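Local coordinates for nicotinate-nucleotide pyrophosphorylase (Pyrococcus furiosus, PDB 2I14), which probably catalyses the ATP-dependent joining of nicotinate to phosphoribosyl pyrophosphate, giving nicotinate mononucleotide on the way to NAD, at residues 70-82 against 94-107. Sequence-based numbering, arbitrary orientation.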
loop_
_atom_site.group_PDB
_atom_site.type_symbol
_atom_site.label_atom_id
_atom_site.label_comp_id
_atom_site.label_asym_id
_atom_site.label_seq_id
_atom_site.Cartn_x
_atom_site.Cartn_y
_atom_site.Cartn_z
ATOM N N LYS A 70 -41.755 -3.415 -25.078
ATOM C CA LYS A 70 -42.958 -4.135 -24.683
ATOM C C LYS A 70 -43.615 -3.518 -23.451
ATOM O O LYS A 70 -44.685 -3.952 -23.039
ATOM C CB LYS A 70 -42.635 -5.610 -24.394
ATOM C CG LYS A 70 -42.199 -6.433 -25.615
ATOM C CD LYS A 70 -43.293 -7.387 -26.117
ATOM C CE LYS A 70 -44.525 -6.642 -26.664
ATOM N NZ LYS A 70 -45.646 -7.549 -27.133
ATOM N N LEU A 71 -42.981 -2.514 -22.862
ATOM C CA LEU A 71 -43.536 -1.864 -21.672
ATOM C C LEU A 71 -44.183 -0.521 -22.013
ATOM O O LEU A 71 -45.275 -0.197 -21.530
ATOM C CB LEU A 71 -42.441 -1.634 -20.624
ATOM C CG LEU A 71 -42.871 -0.840 -19.382
ATOM C CD1 LEU A 71 -43.551 -1.763 -18.367
ATOM C CD2 LEU A 71 -41.659 -0.173 -18.767
ATOM N N LEU A 72 -43.490 0.270 -22.826
ATOM C CA LEU A 72 -43.997 1.570 -23.231
ATOM C C LEU A 72 -44.968 1.400 -24.392
ATOM O O LEU A 72 -45.487 2.381 -24.942
ATOM C CB LEU A 72 -42.837 2.481 -23.636
ATOM C CG LEU A 72 -42.140 3.284 -22.530
ATOM C CD1 LEU A 72 -42.536 2.762 -21.147
ATOM C CD2 LEU A 72 -40.633 3.221 -22.758
ATOM N N GLU A 73 -45.207 0.141 -24.753
ATOM C CA GLU A 73 -46.116 -0.201 -25.841
ATOM C C GLU A 73 -47.524 0.303 -25.532
ATOM O O GLU A 73 -48.052 0.059 -24.444
ATOM C CB GLU A 73 -46.144 -1.720 -26.041
ATOM C CG GLU A 73 -46.995 -2.181 -27.222
ATOM C CD GLU A 73 -47.011 -3.699 -27.397
ATOM O OE1 GLU A 73 -47.415 -4.415 -26.441
ATOM O OE2 GLU A 73 -46.621 -4.169 -28.496
ATOM N N GLY A 74 -48.122 1.007 -26.489
ATOM C CA GLY A 74 -49.460 1.520 -26.288
ATOM C C GLY A 74 -49.460 2.685 -25.329
ATOM O O GLY A 74 -50.309 2.788 -24.437
ATOM N N ILE A 75 -48.488 3.568 -25.503
ATOM C CA ILE A 75 -48.390 4.739 -24.659
ATOM C C ILE A 75 -47.960 5.937 -25.512
ATOM O O ILE A 75 -47.053 5.832 -26.341
ATOM C CB ILE A 75 -47.407 4.484 -23.490
ATOM C CG1 ILE A 75 -48.026 3.457 -22.534
ATOM C CG2 ILE A 75 -47.089 5.789 -22.756
ATOM C CD1 ILE A 75 -47.231 3.211 -21.266
ATOM N N PRO A 76 -48.624 7.088 -25.320
ATOM C CA PRO A 76 -48.450 8.387 -25.985
ATOM C C PRO A 76 -47.025 8.917 -26.194
ATOM O O PRO A 76 -46.795 10.125 -26.056
ATOM C CB PRO A 76 -49.258 9.329 -25.100
ATOM C CG PRO A 76 -50.341 8.456 -24.599
ATOM C CD PRO A 76 -49.627 7.191 -24.244
ATOM N N VAL A 77 -46.081 8.052 -26.554
ATOM C CA VAL A 77 -44.703 8.505 -26.735
ATOM C C VAL A 77 -43.896 7.816 -27.831
ATOM O O VAL A 77 -44.283 6.772 -28.353
ATOM C CB VAL A 77 -43.898 8.338 -25.428
ATOM C CG1 VAL A 77 -44.500 9.190 -24.318
ATOM C CG2 VAL A 77 -43.877 6.865 -25.029
ATOM N N ASN A 78 -42.761 8.424 -28.166
ATOM C CA ASN A 78 -41.842 7.866 -29.151
ATOM C C ASN A 78 -40.654 7.316 -28.376
ATOM O O ASN A 78 -40.267 7.869 -27.345
ATOM C CB ASN A 78 -41.348 8.931 -30.126
ATOM C CG ASN A 78 -42.446 9.446 -31.015
ATOM O OD1 ASN A 78 -43.373 8.711 -31.358
ATOM N ND2 ASN A 78 -42.344 10.711 -31.410
ATOM N N VAL A 79 -40.074 6.230 -28.863
ATOM C CA VAL A 79 -38.945 5.635 -28.176
ATOM C C VAL A 79 -37.832 5.271 -29.150
ATOM O O VAL A 79 -37.938 4.296 -29.897
ATOM C CB VAL A 79 -39.374 4.366 -27.416
ATOM C CG1 VAL A 79 -38.207 3.841 -26.608
ATOM C CG2 VAL A 79 -40.570 4.659 -26.526
ATOM N N TYR A 80 -36.766 6.062 -29.155
ATOM C CA TYR A 80 -35.632 5.786 -30.034
ATOM C C TYR A 80 -34.617 5.015 -29.196
ATOM O O TYR A 80 -34.558 5.177 -27.973
ATOM C CB TYR A 80 -35.015 7.088 -30.550
ATOM C CG TYR A 80 -36.036 8.152 -30.891
ATOM C CD1 TYR A 80 -36.787 8.763 -29.884
ATOM C CD2 TYR A 80 -36.235 8.566 -32.209
ATOM C CE1 TYR A 80 -37.710 9.766 -30.177
ATOM C CE2 TYR A 80 -37.154 9.573 -32.514
ATOM C CZ TYR A 80 -37.888 10.172 -31.491
ATOM O OH TYR A 80 -38.779 11.196 -31.762
ATOM N N ALA A 81 -33.825 4.169 -29.834
ATOM C CA ALA A 81 -32.854 3.395 -29.080
ATOM C C ALA A 81 -31.710 2.860 -29.932
ATOM O O ALA A 81 -31.667 3.057 -31.149
ATOM C CB ALA A 81 -33.554 2.239 -28.375
ATOM N N MET A 82 -30.771 2.205 -29.259
ATOM C CA MET A 82 -29.638 1.584 -29.911
ATOM C C MET A 82 -30.050 0.130 -30.013
ATOM O O MET A 82 -30.853 -0.348 -29.222
ATOM C CB MET A 82 -28.380 1.667 -29.045
ATOM C CG MET A 82 -27.738 3.039 -28.888
ATOM S SD MET A 82 -26.130 2.877 -28.020
ATOM C CE MET A 82 -25.609 4.592 -27.987
ATOM N N VAL A 94 -28.499 5.626 -24.488
ATOM C CA VAL A 94 -28.714 4.325 -25.069
ATOM C C VAL A 94 -30.178 4.178 -25.462
ATOM O O VAL A 94 -30.549 3.238 -26.170
ATOM C CB VAL A 94 -28.336 3.225 -24.073
ATOM C CG1 VAL A 94 -26.854 3.302 -23.751
ATOM C CG2 VAL A 94 -29.174 3.359 -22.815
ATOM N N LEU A 95 -31.007 5.114 -25.002
ATOM C CA LEU A 95 -32.444 5.109 -25.299
ATOM C C LEU A 95 -33.074 6.452 -24.924
ATOM O O LEU A 95 -32.773 7.011 -23.867
ATOM C CB LEU A 95 -33.127 3.967 -24.538
ATOM C CG LEU A 95 -34.657 3.891 -24.592
ATOM C CD1 LEU A 95 -35.124 2.493 -24.197
ATOM C CD2 LEU A 95 -35.256 4.945 -23.668
ATOM N N GLN A 96 -33.942 6.964 -25.793
ATOM C CA GLN A 96 -34.610 8.240 -25.549
ATOM C C GLN A 96 -36.122 8.062 -25.562
ATOM O O GLN A 96 -36.632 7.063 -26.066
ATOM C CB GLN A 96 -34.203 9.258 -26.613
ATOM C CG GLN A 96 -32.711 9.469 -26.696
ATOM C CD GLN A 96 -32.311 10.442 -27.793
ATOM O OE1 GLN A 96 -32.584 10.210 -28.975
ATOM N NE2 GLN A 96 -31.654 11.540 -27.409
ATOM N N ILE A 97 -36.837 9.014 -24.979
ATOM C CA ILE A 97 -38.285 8.950 -24.970
ATOM C C ILE A 97 -38.852 10.339 -25.149
ATOM O O ILE A 97 -38.391 11.300 -24.524
ATOM C CB ILE A 97 -38.837 8.387 -23.671
ATOM C CG1 ILE A 97 -38.326 6.970 -23.451
ATOM C CG2 ILE A 97 -40.356 8.364 -23.741
ATOM C CD1 ILE A 97 -38.894 6.317 -22.208
ATOM N N GLU A 98 -39.858 10.453 -26.007
ATOM C CA GLU A 98 -40.468 11.744 -26.252
ATOM C C GLU A 98 -41.959 11.724 -25.952
ATOM O O GLU A 98 -42.660 10.767 -26.280
ATOM C CB GLU A 98 -40.219 12.156 -27.694
ATOM C CG GLU A 98 -40.316 13.636 -27.900
ATOM C CD GLU A 98 -39.690 14.072 -29.202
ATOM O OE1 GLU A 98 -39.645 15.299 -29.454
ATOM O OE2 GLU A 98 -39.244 13.186 -29.969
ATOM N N GLY A 99 -42.435 12.784 -25.306
ATOM C CA GLY A 99 -43.842 12.863 -24.977
ATOM C C GLY A 99 -44.118 13.668 -23.728
ATOM O O GLY A 99 -43.236 14.339 -23.187
ATOM N N ASP A 100 -45.363 13.605 -23.274
ATOM C CA ASP A 100 -45.775 14.321 -22.080
ATOM C C ASP A 100 -45.234 13.526 -20.903
ATOM O O ASP A 100 -45.600 12.361 -20.723
ATOM C CB ASP A 100 -47.306 14.381 -22.022
ATOM C CG ASP A 100 -47.827 15.372 -20.980
ATOM O OD1 ASP A 100 -49.067 15.450 -20.812
ATOM O OD2 ASP A 100 -47.008 16.070 -20.338
ATOM N N TYR A 101 -44.354 14.140 -20.112
ATOM C CA TYR A 101 -43.791 13.438 -18.965
ATOM C C TYR A 101 -44.924 12.848 -18.146
ATOM O O TYR A 101 -44.790 11.771 -17.565
ATOM C CB TYR A 101 -42.971 14.365 -18.066
ATOM C CG TYR A 101 -42.354 13.605 -16.915
ATOM C CD1 TYR A 101 -41.262 12.772 -17.122
ATOM C CD2 TYR A 101 -42.926 13.632 -15.638
ATOM C CE1 TYR A 101 -40.755 11.976 -16.094
ATOM C CE2 TYR A 101 -42.427 12.838 -14.602
ATOM C CZ TYR A 101 -41.343 12.012 -14.841
ATOM O OH TYR A 101 -40.849 11.200 -13.847
ATOM N N ALA A 102 -46.043 13.559 -18.108
ATOM C CA ALA A 102 -47.202 13.111 -17.356
ATOM C C ALA A 102 -47.665 11.714 -17.763
ATOM O O ALA A 102 -48.294 11.014 -16.967
ATOM C CB ALA A 102 -48.341 14.105 -17.524
ATOM N N ASP A 103 -47.342 11.308 -18.989
ATOM C CA ASP A 103 -47.747 9.998 -19.504
ATOM C C ASP A 103 -46.818 8.821 -19.174
ATOM O O ASP A 103 -47.256 7.820 -18.606
ATOM C CB ASP A 103 -47.943 10.077 -21.024
ATOM C CG ASP A 103 -49.171 10.910 -21.425
ATOM O OD1 ASP A 103 -49.194 11.423 -22.570
ATOM O OD2 ASP A 103 -50.117 11.039 -20.609
ATOM N N PHE A 104 -45.539 8.945 -19.513
ATOM C CA PHE A 104 -44.574 7.868 -19.271
ATOM C C PHE A 104 -43.738 7.944 -17.988
ATOM O O PHE A 104 -43.218 6.928 -17.529
ATOM C CB PHE A 104 -43.626 7.772 -20.460
ATOM C CG PHE A 104 -42.716 8.955 -20.599
ATOM C CD1 PHE A 104 -41.475 8.971 -19.974
ATOM C CD2 PHE A 104 -43.101 10.058 -21.351
ATOM C CE1 PHE A 104 -40.625 10.070 -20.098
ATOM C CE2 PHE A 104 -42.260 11.160 -21.481
ATOM C CZ PHE A 104 -41.017 11.166 -20.852
ATOM N N GLY A 105 -43.600 9.139 -17.420
ATOM C CA GLY A 105 -42.811 9.310 -16.208
ATOM C C GLY A 105 -43.003 8.270 -15.117
ATOM O O GLY A 105 -42.128 8.063 -14.278
ATOM N N ILE A 106 -44.148 7.607 -15.131
ATOM C CA ILE A 106 -44.454 6.600 -14.136
ATOM C C ILE A 106 -43.862 5.263 -14.553
ATOM O O ILE A 106 -44.219 4.223 -13.999
ATOM C CB ILE A 106 -45.973 6.428 -13.978
ATOM C CG1 ILE A 106 -46.670 7.792 -14.006
ATOM C CG2 ILE A 106 -46.278 5.734 -12.671
ATOM C CD1 ILE A 106 -46.726 8.441 -15.393
ATOM N N TYR A 107 -42.958 5.280 -15.532
ATOM C CA TYR A 107 -42.350 4.040 -16.007
ATOM C C TYR A 107 -40.839 3.986 -15.860
ATOM O O TYR A 107 -40.184 3.114 -16.432
ATOM C CB TYR A 107 -42.740 3.772 -17.465
ATOM C CG TYR A 107 -44.169 3.314 -17.605
ATOM C CD1 TYR A 107 -45.186 4.213 -17.922
ATOM C CD2 TYR A 107 -44.516 1.987 -17.348
ATOM C CE1 TYR A 107 -46.518 3.804 -17.975
ATOM C CE2 TYR A 107 -45.844 1.563 -17.395
ATOM C CZ TYR A 107 -46.842 2.477 -17.707
ATOM O OH TYR A 107 -48.161 2.065 -17.741
#
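Leu72 and Ile97 meet tip to tip, CD2 of the leucine 3.6 Å from CD1 of the isoleucine, in the middle of an apolar layer between the helix ending at Leu72 and one face of the sheet. The other branch of Leu72, CD1, lies against CB and CG of Tyr107. Around that tyrosine ring gather Leu71, by CG and both methyls near CD2, and Ile75, whose CD1 approaches CE1. With CG1 anti to its own carbonyl carbon (chi1 -60°), Ile97 extends CD1 to Leu72, while CG2 sits over the centre of the Phe104 ring, 3.8 Å above its plane. Val77 touches the same ring with CG1 at CD2, the two side chains crossing at about a right angle. Farther along this face Val79 CG1 packs on Leu95 CG (4.1 Å), and Ala81 faces Leu95.

Strands 77-81 and 95-98 run antiparallel, their axes 165° apart. Glu98 N to Asn78 O and Gln96 N to Tyr80 O, each 2.9 Å, are nearly straight bonds; the return bond from Tyr80 N to Gln96 O is weak. Beyond them Met82 N reaches Val94 O from above the carbonyl plane.

On the Asn78, Tyr80, Gln96 and Glu98 face, the extended Glu98 side chain brings OE2 to the ring edge of Tyr80, where OH donates to it at 2.7 Å. Arg327 forms a salt bridge with the same OE2, so two partners grip one carboxylate oxygen, an arrangement that would probably favour the charged form. Gln96 NE2 turns instead to Asp47 on neighbouring strand 43-49.

These are two adjacent antiparallel strands joined by a long connection that carries strand 87-88, inside a larger antiparallel sheet, between strands 43-49 and 357-365, backed by short helices, within the quinolinate phosphoribosyltransferase N-terminal domain.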